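Local coordinates for protein putative sporulation-specific glycosylase ydhD (PDB 3CZ8) that probably hydrolyses glycosidic bonds in a polysaccharide during sporulation, through the family 18 glycosyl hydrolase domain that makes up this chain, at residues 292-295 against 296-299. The protein carries 1 engineered substitution. Sequence-based numbering, arbitrary orientation. Where two conformers were deposited one is given.
Sequences MQIV and REYR
The ring of Tyr-298 meets Ile-294 one helical turn earlier. At the ring's edge, in its plane, lies the carbonyl oxygen of Ile-294, with O 3.3 Å from Tyr-298 CD1. The isoleucine side chain packs against the ring as well: Ile-294 CG1 is 3.7 Å from Tyr-298 CE1. The two side chains run side by side and point the same way. Ile-294 CG1 is anti to the backbone N (chi1 -155°), which brings this branch and its CD1 alongside the ring. The carboxylate of Glu-297 also comes near, with OE2 3.8 Å from Ile-294 CG1. Glu-297 OE2 forms a salt bridge with Arg-202 and Tyr-298 OH a weak hydrogen bond with Glu-206. An alanine in place of Tyr-298 would probably leave one flank of Ile-294 without its apolar cover and Glu-206 without this weak partner.

Three backbone bonds continue the helix. Arg-296 N donates to Met-292 O (3.0 Å) and Glu-297 N to Gln-293 O (2.8 Å). Tyr-298 N reaches Ile-294 O at 3.3 Å, from above the carbonyl plane. The aliphatic part of Arg-296 runs past the oxygen of the first, with CG 3.3 Å from Met-292 O. The helix then ends in a Schellman motif, with Arg-299 at positive phi as the C-prime residue. Leu-300 N turns back to Val-295 O, and Arg-299 N makes a weak bond to Arg-296 O.

This is the C-terminal end of helix 285-297, just before strand 302-310 of the family's TIM barrel. Arg-296 forms a salt bridge with Asp-20, and Met-292 also touches Met-251 of the second subunit. Met-292 and Val-295 pack on Ile-303 of strand 302-310, while Ile-294 and Tyr-298 pack against helix 198-208.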
loop_
_atom_site.group_PDB
_atom_site.type_symbol
_atom_site.label_atom_id
_atom_site.label_comp_id
_atom_site.label_asym_id
_atom_site.label_seq_id
_atom_site.Cartn_x
_atom_site.Cartn_y
_atom_site.Cartn_z
ATOM N N MET A 292 -0.526 11.964 -17.237
ATOM C CA MET A 292 -1.895 12.350 -17.591
ATOM C C MET A 292 -1.903 13.301 -18.799
ATOM O O MET A 292 -2.818 13.261 -19.617
ATOM C CB MET A 292 -2.644 12.949 -16.389
ATOM C CG MET A 292 -4.117 13.317 -16.654
ATOM S SD MET A 292 -5.128 12.038 -17.450
ATOM C CE MET A 292 -6.078 11.410 -16.085
ATOM N N GLN A 293 -0.860 14.119 -18.910
ATOM C CA GLN A 293 -0.674 15.031 -20.033
ATOM C C GLN A 293 -0.480 14.310 -21.370
ATOM O O GLN A 293 -1.087 14.701 -22.363
ATOM C CB GLN A 293 0.499 15.976 -19.768
ATOM C CG GLN A 293 0.146 17.193 -18.926
ATOM C CD GLN A 293 1.364 18.041 -18.591
ATOM O OE1 GLN A 293 2.220 18.288 -19.446
ATOM N NE2 GLN A 293 1.449 18.488 -17.340
ATOM N N ILE A 294 0.345 13.260 -21.387
ATOM C CA ILE A 294 0.572 12.477 -22.611
ATOM C C ILE A 294 -0.619 11.574 -22.960
ATOM O O ILE A 294 -0.806 11.194 -24.119
ATOM C CB ILE A 294 1.919 11.693 -22.580
ATOM C CG1 ILE A 294 2.412 11.430 -24.006
ATOM C CG2 ILE A 294 1.815 10.407 -21.752
ATOM C CD1 ILE A 294 3.850 11.000 -24.112
ATOM N N VAL A 295 -1.427 11.253 -21.953
ATOM C CA VAL A 295 -2.681 10.542 -22.156
ATOM C C VAL A 295 -3.666 11.474 -22.864
ATOM O O VAL A 295 -4.347 11.063 -23.811
ATOM C CB VAL A 295 -3.232 9.977 -20.816
ATOM C CG1 VAL A 295 -4.749 9.761 -20.850
ATOM C CG2 VAL A 295 -2.514 8.673 -20.467
ATOM N N ARG A 296 -3.691 12.733 -22.428
ATOM C CA ARG A 296 -4.557 13.755 -23.012
ATOM C C ARG A 296 -4.097 14.179 -24.406
ATOM O O ARG A 296 -4.927 14.400 -25.286
ATOM C CB ARG A 296 -4.653 14.972 -22.088
ATOM C CG ARG A 296 -5.488 14.734 -20.842
ATOM C CD ARG A 296 -5.411 15.912 -19.884
ATOM N NE ARG A 296 -6.349 16.972 -20.242
ATOM C CZ ARG A 296 -6.491 18.114 -19.575
ATOM N NH1 ARG A 296 -5.749 18.366 -18.503
ATOM N NH2 ARG A 296 -7.377 19.010 -19.987
ATOM N N GLU A 297 -2.778 14.281 -24.586
ATOM C CA GLU A 297 -2.146 14.594 -25.873
ATOM C C GLU A 297 -2.529 13.594 -26.975
ATOM O O GLU A 297 -2.776 13.985 -28.115
ATOM C CB GLU A 297 -0.618 14.643 -25.715
ATOM C CG GLU A 297 0.155 15.061 -26.975
ATOM C CD GLU A 297 1.660 14.797 -26.895
ATOM O OE1 GLU A 297 2.291 14.659 -27.967
ATOM O OE2 GLU A 297 2.219 14.732 -25.779
ATOM N N TYR A 298 -2.587 12.313 -26.627
ATOM C CA TYR A 298 -2.865 11.267 -27.602
ATOM C C TYR A 298 -4.314 10.794 -27.596
ATOM O O TYR A 298 -4.624 9.767 -28.215
ATOM C CB TYR A 298 -1.926 10.084 -27.386
ATOM C CG TYR A 298 -0.537 10.303 -27.918
ATOM C CD1 TYR A 298 0.481 10.790 -27.103
ATOM C CD2 TYR A 298 -0.233 10.012 -29.244
ATOM C CE1 TYR A 298 1.768 10.982 -27.599
ATOM C CE2 TYR A 298 1.048 10.195 -29.747
ATOM C CZ TYR A 298 2.041 10.678 -28.923
ATOM O OH TYR A 298 3.305 10.856 -29.437
ATOM N N ARG A 299 -5.175 11.554 -26.905
ATOM C CA ARG A 299 -6.608 11.252 -26.782
ATOM C C ARG A 299 -6.887 9.825 -26.294
ATOM O O ARG A 299 -7.823 9.160 -26.758
ATOM C CB ARG A 299 -7.349 11.547 -28.095
ATOM C CG ARG A 299 -7.818 12.984 -28.251
ATOM C CD ARG A 299 -8.550 13.174 -29.575
ATOM N NE ARG A 299 -9.812 13.889 -29.396
ATOM C CZ ARG A 299 -10.982 13.300 -29.162
ATOM N NH1 ARG A 299 -12.075 14.035 -29.007
ATOM N NH2 ARG A 299 -11.067 11.975 -29.082
#